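Long-range contacts in pullulanase (Klebsiella oxytoca, PDB 2YOC), which hydrolyses the alpha-1,6-glucosidic linkages of pullulan and related branched glucans, and is secreted through a type 2 secretion system: residues M412-H418 with I860-G866; T719-R725 with V814-K820; M855-G859 with L949-G953. All blocks are in the same frame, centred on the assembly; numbering follows the deposited sequence.

Interaction 1: residues M412-H418 with I860-G866; sequences MTIHESH and IAFDQQG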
loop_
_atom_site.group_PDB
_atom_site.type_symbol
_atom_site.label_atom_id
_atom_site.label_comp_id
_atom_site.label_asym_id
_atom_site.label_seq_id
_atom_site.Cartn_x
_atom_site.Cartn_y
_atom_site.Cartn_z
HETATM N N MSE B 412 4.583 -35.473 -6.263
HETATM C CA MSE B 412 5.849 -35.647 -5.534
HETATM C C MSE B 412 5.761 -35.361 -4.032
HETATM O O MSE B 412 5.459 -34.234 -3.629
HETATM C CB MSE B 412 6.959 -34.810 -6.184
HETATM C CG MSE B 412 8.370 -35.307 -5.913
HETATM SE SE MSE B 412 9.728 -34.168 -6.788
HETATM C CE MSE B 412 9.487 -34.799 -8.652
ATOM N N THR B 413 6.040 -36.406 -3.212
ATOM C CA THR B 413 6.032 -36.368 -1.744
ATOM C C THR B 413 7.384 -36.912 -1.241
ATOM O O THR B 413 7.588 -38.128 -1.157
ATOM C CB THR B 413 4.768 -37.092 -1.237
ATOM O OG1 THR B 413 3.646 -36.329 -1.646
ATOM C CG2 THR B 413 4.710 -37.203 0.252
ATOM N N ILE B 414 8.311 -35.991 -0.958
ATOM C CA ILE B 414 9.720 -36.254 -0.592
ATOM C C ILE B 414 9.954 -36.491 0.887
ATOM O O ILE B 414 9.422 -35.756 1.722
ATOM C CB ILE B 414 10.686 -35.150 -1.135
ATOM C CG1 ILE B 414 10.350 -34.760 -2.573
ATOM C CG2 ILE B 414 12.132 -35.596 -1.042
ATOM C CD1 ILE B 414 10.938 -33.418 -2.986
ATOM N N HIS B 415 10.809 -37.501 1.183
ATOM C CA HIS B 415 11.277 -37.943 2.487
ATOM C C HIS B 415 12.798 -37.829 2.399
ATOM O O HIS B 415 13.436 -38.653 1.737
ATOM C CB HIS B 415 10.870 -39.414 2.716
ATOM C CG HIS B 415 10.906 -39.851 4.153
ATOM N ND1 HIS B 415 9.921 -39.459 5.050
ATOM C CD2 HIS B 415 11.787 -40.657 4.797
ATOM C CE1 HIS B 415 10.236 -40.023 6.205
ATOM N NE2 HIS B 415 11.344 -40.761 6.103
ATOM N N GLU B 416 13.364 -36.779 2.996
ATOM C CA GLU B 416 14.801 -36.488 2.969
ATOM C C GLU B 416 15.517 -37.294 4.049
ATOM O O GLU B 416 15.459 -36.965 5.247
ATOM C CB GLU B 416 15.027 -34.982 3.143
ATOM C CG GLU B 416 16.465 -34.523 3.063
ATOM C CD GLU B 416 16.754 -33.203 3.756
ATOM O OE1 GLU B 416 16.476 -33.086 4.976
ATOM O OE2 GLU B 416 17.310 -32.302 3.083
ATOM N N SER B 417 16.219 -38.330 3.610
ATOM C CA SER B 417 16.939 -39.296 4.443
ATOM C C SER B 417 18.484 -39.196 4.344
ATOM O O SER B 417 19.009 -38.566 3.413
ATOM C CB SER B 417 16.469 -40.704 4.086
ATOM O OG SER B 417 15.158 -40.672 3.538
ATOM N N HIS B 418 19.198 -39.811 5.334
ATOM C CA HIS B 418 20.663 -39.890 5.457
ATOM C C HIS B 418 21.016 -41.347 5.780
ATOM O O HIS B 418 20.329 -41.968 6.598
ATOM C CB HIS B 418 21.165 -38.930 6.553
ATOM C CG HIS B 418 22.659 -38.913 6.767
ATOM N ND1 HIS B 418 23.292 -39.879 7.532
ATOM C CD2 HIS B 418 23.588 -38.015 6.352
ATOM C CE1 HIS B 418 24.576 -39.555 7.539
ATOM N NE2 HIS B 418 24.802 -38.439 6.851
ATOM N N ILE B 860 4.970 -28.828 -4.236
ATOM C CA ILE B 860 5.590 -30.116 -3.959
ATOM C C ILE B 860 5.874 -30.292 -2.455
ATOM O O ILE B 860 6.451 -29.425 -1.812
ATOM C CB ILE B 860 6.804 -30.353 -4.874
ATOM C CG1 ILE B 860 6.306 -30.505 -6.342
ATOM C CG2 ILE B 860 7.647 -31.565 -4.416
ATOM C CD1 ILE B 860 7.334 -30.350 -7.419
ATOM N N ALA B 861 5.390 -31.400 -1.894
ATOM C CA ALA B 861 5.532 -31.747 -0.489
ATOM C C ALA B 861 6.895 -32.344 -0.229
ATOM O O ALA B 861 7.277 -33.327 -0.860
ATOM C CB ALA B 861 4.444 -32.722 -0.094
ATOM N N PHE B 862 7.637 -31.721 0.677
ATOM C CA PHE B 862 8.957 -32.146 1.118
ATOM C C PHE B 862 8.928 -32.178 2.624
ATOM O O PHE B 862 8.298 -31.338 3.270
ATOM C CB PHE B 862 10.013 -31.138 0.667
ATOM C CG PHE B 862 11.451 -31.409 1.063
ATOM C CD1 PHE B 862 11.913 -31.087 2.335
ATOM C CD2 PHE B 862 12.370 -31.876 0.132
ATOM C CE1 PHE B 862 13.240 -31.310 2.686
ATOM C CE2 PHE B 862 13.694 -32.103 0.492
ATOM C CZ PHE B 862 14.117 -31.813 1.761
ATOM N N ASP B 863 9.645 -33.135 3.181
ATOM C CA ASP B 863 9.764 -33.292 4.605
ATOM C C ASP B 863 10.993 -34.097 5.001
ATOM O O ASP B 863 11.467 -34.967 4.255
ATOM C CB ASP B 863 8.499 -33.924 5.197
ATOM C CG ASP B 863 8.476 -33.948 6.715
ATOM O OD1 ASP B 863 9.060 -32.996 7.352
ATOM O OD2 ASP B 863 7.900 -34.903 7.272
ATOM N N GLN B 864 11.489 -33.807 6.220
ATOM C CA GLN B 864 12.636 -34.442 6.830
ATOM C C GLN B 864 12.266 -35.849 7.293
ATOM O O GLN B 864 11.195 -36.059 7.876
ATOM C CB GLN B 864 13.074 -33.600 8.027
ATOM C CG GLN B 864 14.334 -34.121 8.669
ATOM C CD GLN B 864 14.701 -33.372 9.907
ATOM O OE1 GLN B 864 13.847 -32.858 10.645
ATOM N NE2 GLN B 864 15.996 -33.340 10.180
ATOM N N GLN B 865 13.175 -36.802 7.080
ATOM C CA GLN B 865 12.992 -38.149 7.609
ATOM C C GLN B 865 12.875 -37.996 9.142
ATOM O O GLN B 865 13.659 -37.265 9.744
ATOM C CB GLN B 865 14.196 -39.036 7.229
ATOM C CG GLN B 865 14.561 -40.119 8.240
ATOM C CD GLN B 865 16.035 -40.441 8.265
ATOM O OE1 GLN B 865 16.896 -39.660 7.839
ATOM N NE2 GLN B 865 16.350 -41.590 8.827
ATOM N N GLY B 866 11.865 -38.638 9.719
ATOM C CA GLY B 866 11.613 -38.657 11.158
ATOM C C GLY B 866 10.476 -37.788 11.655
ATOM O O GLY B 866 10.072 -37.940 12.808
#
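Strands 413-417 and 860-864 are the first and last of the parallel (beta/alpha)8 (TIM) barrel and close it, their axes 18° and 4.7 Å apart. Start at M412, a selenomethionine: its O accepts a weak hydrogen bond from A861 N (3.3 Å), while its CB packs on I860 CG2 at 3.8 Å. T413 pairs with A861, both side chains facing helix 927-945 outside. I414 N then donates to A861 O (2.9 Å), and I414 O takes a weak hydrogen bond from D863 N (3.0 Å). The I414 side chain points into the barrel, where CD1 touches the ring edge of F862 at CD2 (3.8 Å). H415 returns to the outside; Q865 CA makes a CH-pi contact over its ring face, 3.8 Å from the centroid. E416 is inward again: its N donates to D863 O and its O accepts from Q865 N, each at 2.9 Å, while the carboxylate, hydrogen-bonded to H821, brings OE2 to 3.5 Å from F862 CZ. S417 OG makes a weak hydrogen bond to H415 O. H418 N-caps the next helix, ND1 capping R420 N while NE2 hydrogen-bonds N544 O; its backbone N reaches Q865 OE1 in a weak hydrogen bond of 3.4 Å.

Interaction 2: residues T719-R725 with V814-K820; sequences TFSDRLR and VVNYVSK
Lay T719-F720 beside V814-V815 as parallel strands, T719 level with V814 (CA-CA 5.4 Å) and F720 with V815 (4.5 Å). Two hydrogen bonds fasten them: V815 N to T719 O and S721 N to V815 O, both 2.9 Å. Past S721 the first segment turns into a helix, and the second stays largely extended except at V818 (phi/psi -130/1); the first turn of the helix packs beside Y817-V818, R725 and V818 having CA atoms 5.1 Å apart. F720 (chi1 m) fills the hollow formed by V815, Y817 and K820: its CE1 is 3.8 Å from V815 CG1, and its edge meets the face of Y817, centroids 5.1 Å apart and planes at 68°. All-trans K820 lies across a face of F720, NZ 3.8 Å from the centroid in a cation-pi contact; NZ also has a salt bridge to E694. The two strands are the sixth and seventh of the (beta/alpha)8 barrel of a glycoside hydrolase, F720 and V815 facing its interior with F862 close by. The Y817 ring (chi1 p) is wedged between F720 and, on the opposite face, R725, whose CG stands 4.3 Å from the centroid. R725 (chi1 t, chi3 p) bends so that NH1 hydrogen-bonds Y817 OH at 2.8 Å. On the outer side S721 CB settles 3.6 Å from V814 CG1, and L724 CB 3.6 Å from N816 OD1; N816 ND2 hydrogen-bonds G775 O. A water bridges S721 and N816, hydrogen-bonded to S721 OG and donating to N816 OD1 (2.6 Å each), with a weak bond from L724 N (3.3 Å).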
loop_
_atom_site.group_PDB
_atom_site.type_symbol
_atom_site.label_atom_id
_atom_site.label_comp_id
_atom_site.label_asym_id
_atom_site.label_seq_id
_atom_site.Cartn_x
_atom_site.Cartn_y
_atom_site.Cartn_z
ATOM N N THR B 719 12.365 -24.505 -6.694
ATOM C CA THR B 719 13.119 -23.929 -5.573
ATOM C C THR B 719 12.368 -24.185 -4.285
ATOM O O THR B 719 11.141 -24.302 -4.311
ATOM C CB THR B 719 13.321 -22.432 -5.735
ATOM O OG1 THR B 719 12.096 -21.839 -6.152
ATOM C CG2 THR B 719 14.428 -22.099 -6.684
ATOM N N PHE B 720 13.100 -24.266 -3.160
ATOM C CA PHE B 720 12.481 -24.426 -1.853
ATOM C C PHE B 720 11.834 -23.097 -1.514
ATOM O O PHE B 720 12.422 -22.031 -1.777
ATOM C CB PHE B 720 13.515 -24.789 -0.758
ATOM C CG PHE B 720 13.932 -26.235 -0.696
ATOM C CD1 PHE B 720 13.206 -27.153 0.056
ATOM C CD2 PHE B 720 15.051 -26.685 -1.391
ATOM C CE1 PHE B 720 13.593 -28.503 0.106
ATOM C CE2 PHE B 720 15.437 -28.033 -1.341
ATOM C CZ PHE B 720 14.716 -28.931 -0.582
ATOM N N SER B 721 10.605 -23.160 -0.978
ATOM C CA SER B 721 9.900 -21.957 -0.550
ATOM C C SER B 721 9.976 -21.823 0.961
ATOM O O SER B 721 9.538 -22.711 1.718
ATOM C CB SER B 721 8.465 -21.925 -1.040
ATOM O OG SER B 721 7.845 -20.720 -0.628
ATOM N N ASP B 722 10.587 -20.713 1.378
ATOM C CA ASP B 722 10.811 -20.310 2.753
ATOM C C ASP B 722 9.608 -19.527 3.293
ATOM O O ASP B 722 9.515 -19.313 4.500
ATOM C CB ASP B 722 12.113 -19.485 2.845
ATOM C CG ASP B 722 12.324 -18.367 1.832
ATOM O OD1 ASP B 722 11.648 -18.375 0.780
ATOM O OD2 ASP B 722 13.222 -17.530 2.056
ATOM N N ARG B 723 8.685 -19.126 2.402
ATOM C CA ARG B 723 7.507 -18.350 2.745
ATOM C C ARG B 723 6.561 -19.088 3.657
ATOM O O ARG B 723 6.257 -18.583 4.737
ATOM C CB ARG B 723 6.769 -17.870 1.498
ATOM C CG ARG B 723 7.391 -16.659 0.845
ATOM C CD ARG B 723 8.443 -17.091 -0.109
ATOM N NE ARG B 723 8.807 -16.043 -1.039
ATOM C CZ ARG B 723 10.046 -15.623 -1.209
ATOM N NH1 ARG B 723 11.032 -16.140 -0.492
ATOM N NH2 ARG B 723 10.316 -14.694 -2.110
ATOM N N LEU B 724 6.057 -20.260 3.235
ATOM C CA LEU B 724 5.128 -21.028 4.077
ATOM C C LEU B 724 5.895 -21.554 5.283
ATOM O O LEU B 724 5.392 -21.465 6.402
ATOM C CB LEU B 724 4.467 -22.158 3.277
ATOM C CG LEU B 724 3.557 -23.126 4.017
ATOM C CD1 LEU B 724 2.354 -23.486 3.176
ATOM C CD2 LEU B 724 4.301 -24.400 4.396
ATOM N N ARG B 725 7.145 -22.023 5.051
ATOM C CA ARG B 725 8.045 -22.592 6.043
ATOM C C ARG B 725 8.114 -21.755 7.275
ATOM O O ARG B 725 7.790 -22.242 8.351
ATOM C CB ARG B 725 9.434 -22.773 5.454
ATOM C CG ARG B 725 10.407 -23.382 6.436
ATOM C CD ARG B 725 11.812 -23.087 6.005
ATOM N NE ARG B 725 12.183 -21.694 6.244
ATOM C CZ ARG B 725 13.198 -21.079 5.649
ATOM N NH1 ARG B 725 13.914 -21.707 4.723
ATOM N NH2 ARG B 725 13.481 -19.818 5.945
ATOM N N VAL B 814 7.707 -24.906 -6.942
ATOM C CA VAL B 814 7.771 -24.655 -5.487
ATOM C C VAL B 814 7.874 -25.926 -4.634
ATOM O O VAL B 814 7.054 -26.830 -4.768
ATOM C CB VAL B 814 6.538 -23.826 -5.022
ATOM C CG1 VAL B 814 6.524 -23.653 -3.511
ATOM C CG2 VAL B 814 6.477 -22.469 -5.695
ATOM N N VAL B 815 8.787 -25.936 -3.672
ATOM C CA VAL B 815 8.889 -27.039 -2.721
ATOM C C VAL B 815 8.588 -26.499 -1.305
ATOM O O VAL B 815 9.375 -25.723 -0.743
ATOM C CB VAL B 815 10.238 -27.791 -2.798
ATOM C CG1 VAL B 815 10.323 -28.861 -1.728
ATOM C CG2 VAL B 815 10.448 -28.414 -4.182
ATOM N N ASN B 816 7.429 -26.885 -0.748
ATOM C CA ASN B 816 7.016 -26.493 0.597
ATOM C C ASN B 816 7.527 -27.499 1.625
ATOM O O ASN B 816 7.622 -28.708 1.356
ATOM C CB ASN B 816 5.498 -26.333 0.683
ATOM C CG ASN B 816 5.013 -25.009 0.154
ATOM O OD1 ASN B 816 5.615 -23.939 0.396
ATOM N ND2 ASN B 816 3.896 -25.051 -0.563
ATOM N N TYR B 817 7.891 -26.989 2.799
ATOM C CA TYR B 817 8.424 -27.812 3.871
ATOM C C TYR B 817 8.337 -27.116 5.207
ATOM O O TYR B 817 8.233 -25.886 5.262
ATOM C CB TYR B 817 9.867 -28.257 3.565
ATOM C CG TYR B 817 10.924 -27.178 3.624
ATOM C CD1 TYR B 817 10.883 -26.078 2.767
ATOM C CD2 TYR B 817 12.032 -27.310 4.458
ATOM C CE1 TYR B 817 11.874 -25.096 2.801
ATOM C CE2 TYR B 817 13.040 -26.345 4.487
ATOM C CZ TYR B 817 12.969 -25.247 3.645
ATOM O OH TYR B 817 13.978 -24.300 3.697
ATOM N N VAL B 818 8.344 -27.911 6.288
ATOM C CA VAL B 818 8.312 -27.378 7.653
ATOM C C VAL B 818 9.416 -28.002 8.512
ATOM O O VAL B 818 9.528 -27.710 9.699
ATOM C CB VAL B 818 6.901 -27.358 8.319
ATOM C CG1 VAL B 818 6.078 -26.182 7.812
ATOM C CG2 VAL B 818 6.151 -28.675 8.124
ATOM N N SER B 819 10.221 -28.881 7.892
ATOM C CA SER B 819 11.364 -29.538 8.505
ATOM C C SER B 819 12.297 -30.003 7.408
ATOM O O SER B 819 11.833 -30.301 6.319
ATOM C CB SER B 819 10.945 -30.703 9.392
ATOM O OG SER B 819 11.727 -30.735 10.581
ATOM N N LYS B 820 13.612 -30.002 7.688
ATOM C CA LYS B 820 14.710 -30.341 6.795
ATOM C C LYS B 820 15.889 -30.664 7.700
ATOM O O LYS B 820 15.813 -30.366 8.888
ATOM C CB LYS B 820 15.024 -29.116 5.921
ATOM C CG LYS B 820 15.783 -29.416 4.627
ATOM C CD LYS B 820 16.225 -28.140 3.970
ATOM C CE LYS B 820 16.625 -28.339 2.551
ATOM N NZ LYS B 820 17.061 -27.052 1.939
HETATM O O HOH W 1 5.452 -21.385 0.142
#

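Interaction 3: residues M855-G859 with L949-G953; sequences MLGQG and LFTLG
Neither segment forms a regular strand, and the two backbones come close at one place, Q858 and T951, with CA atoms 5.3 Å apart. The first runs from the end of helix 840-855 into the eighth strand of the (beta/alpha)8 barrel: L856 leaves the helix (phi/psi -103/13), G857 is extended (-102/152), Q858 turns (-55/-28) and G859 is extended again (-75/168). The second follows helix 927-945 toward the C-terminal beta domain: L949 and F950 are helical in their angles, T951 opens out (-128/65), L952 turns once more (-63/-30), and G953 has positive phi (73/-53). So the contact joins the barrel to the C-terminal domain, whose strand 994-1002 supplies V999 against both L856 and F950. R944 of helix 927-945 hydrogen-bonds the carbonyl oxygens of M855, G857 and G859. Among the side chains, F950 (chi1 -78°, chi2 -69°) leans its ring on L856 (chi1 m, chi2 t), F950 CE1 lying 3.8 Å from L856 CD2. Q858 curls compactly (chi1 -62°, chi2 -57°, chi3 -50°) to set its amide against the turn of 949-953, with V958 of helix 955-961 touching it. There both ends of the amide are used in hydrogen bonds: Q858 NE2 donates to L949 O at 3.1 Å, and Q858 OE1 accepts from L952 N at 2.9 Å.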
loop_
_atom_site.group_PDB
_atom_site.type_symbol
_atom_site.label_atom_id
_atom_site.label_comp_id
_atom_site.label_asym_id
_atom_site.label_seq_id
_atom_site.Cartn_x
_atom_site.Cartn_y
_atom_site.Cartn_z
HETATM N N MSE B 855 1.519 -31.067 3.088
HETATM C CA MSE B 855 0.870 -32.270 2.582
HETATM C C MSE B 855 -0.415 -32.006 1.796
HETATM O O MSE B 855 -0.674 -32.730 0.842
HETATM C CB MSE B 855 0.598 -33.274 3.720
HETATM C CG MSE B 855 1.839 -33.854 4.352
HETATM SE SE MSE B 855 3.102 -34.488 3.024
HETATM C CE MSE B 855 4.354 -35.409 4.178
ATOM N N LEU B 856 -1.219 -30.998 2.188
ATOM C CA LEU B 856 -2.465 -30.721 1.473
ATOM C C LEU B 856 -2.424 -29.499 0.520
ATOM O O LEU B 856 -3.455 -29.068 -0.007
ATOM C CB LEU B 856 -3.687 -30.718 2.419
ATOM C CG LEU B 856 -3.872 -31.991 3.273
ATOM C CD1 LEU B 856 -4.849 -31.760 4.369
ATOM C CD2 LEU B 856 -4.303 -33.197 2.435
ATOM N N GLY B 857 -1.225 -29.001 0.254
ATOM C CA GLY B 857 -1.042 -27.854 -0.625
ATOM C C GLY B 857 -0.573 -28.194 -2.022
ATOM O O GLY B 857 0.165 -29.168 -2.208
ATOM N N GLN B 858 -0.943 -27.334 -2.990
ATOM C CA GLN B 858 -0.630 -27.454 -4.416
ATOM C C GLN B 858 0.850 -27.603 -4.771
ATOM O O GLN B 858 1.156 -28.204 -5.808
ATOM C CB GLN B 858 -1.297 -26.332 -5.251
ATOM C CG GLN B 858 -2.838 -26.330 -5.212
ATOM C CD GLN B 858 -3.483 -27.625 -5.650
ATOM O OE1 GLN B 858 -3.179 -28.189 -6.698
ATOM N NE2 GLN B 858 -4.397 -28.122 -4.845
ATOM N N GLY B 859 1.745 -27.070 -3.934
ATOM C CA GLY B 859 3.188 -27.163 -4.155
ATOM C C GLY B 859 3.728 -28.548 -3.841
ATOM O O GLY B 859 3.028 -29.364 -3.242
ATOM N N LEU B 949 -7.264 -33.218 -7.622
ATOM C CA LEU B 949 -7.535 -31.836 -7.227
ATOM C C LEU B 949 -6.496 -31.262 -6.274
ATOM O O LEU B 949 -6.287 -30.051 -6.266
ATOM C CB LEU B 949 -8.953 -31.682 -6.663
ATOM C CG LEU B 949 -10.145 -31.900 -7.637
ATOM C CD1 LEU B 949 -11.473 -31.838 -6.902
ATOM C CD2 LEU B 949 -10.147 -30.888 -8.801
ATOM N N PHE B 950 -5.840 -32.118 -5.485
ATOM C CA PHE B 950 -4.802 -31.705 -4.541
ATOM C C PHE B 950 -3.485 -31.326 -5.239
ATOM O O PHE B 950 -2.680 -30.568 -4.673
ATOM C CB PHE B 950 -4.488 -32.850 -3.576
ATOM C CG PHE B 950 -5.508 -33.018 -2.494
ATOM C CD1 PHE B 950 -5.643 -32.066 -1.490
ATOM C CD2 PHE B 950 -6.339 -34.134 -2.465
ATOM C CE1 PHE B 950 -6.582 -32.233 -0.469
ATOM C CE2 PHE B 950 -7.289 -34.286 -1.452
ATOM C CZ PHE B 950 -7.399 -33.339 -0.457
ATOM N N THR B 951 -3.243 -31.921 -6.425
ATOM C CA THR B 951 -2.005 -31.799 -7.193
ATOM C C THR B 951 -2.280 -31.381 -8.644
ATOM O O THR B 951 -2.040 -32.156 -9.579
ATOM C CB THR B 951 -1.239 -33.125 -7.099
ATOM O OG1 THR B 951 -2.049 -34.165 -7.676
ATOM C CG2 THR B 951 -0.834 -33.471 -5.656
ATOM N N LEU B 952 -2.806 -30.153 -8.818
ATOM C CA LEU B 952 -3.182 -29.597 -10.120
ATOM C C LEU B 952 -2.014 -29.419 -11.080
ATOM O O LEU B 952 -2.232 -29.499 -12.295
ATOM C CB LEU B 952 -3.976 -28.293 -9.990
ATOM C CG LEU B 952 -5.371 -28.337 -9.362
ATOM C CD1 LEU B 952 -5.915 -26.927 -9.149
ATOM C CD2 LEU B 952 -6.348 -29.134 -10.211
ATOM N N GLY B 953 -0.802 -29.166 -10.550
ATOM C CA GLY B 953 0.396 -28.995 -11.371
ATOM C C GLY B 953 0.527 -27.708 -12.177
ATOM O O GLY B 953 1.577 -27.065 -12.112
#

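Overall arrangement
From the N terminus, the chain first lays down 412-418, which waits more than 440 residues for its partner. Strand 718-720 comes sixth, and interaction 2 closes when 814-820 arrives beside it, wholly within the long excursion between the segments of interaction 1. Then 855-859 opens interaction 3, and directly afterwards 860-866 completes interaction 1 and the barrel; 949-953 closes interaction 3 later, so 1 and 3 cross. Strand 860-864 also pairs with 814-816, I860 N lying 2.9 Å from V814 O, which makes interactions 1 and 2 neighbouring parts of one barrel wall. M855 SE, 3.8 Å from A861 CB, connects that wall to the junction with the C-terminal domain.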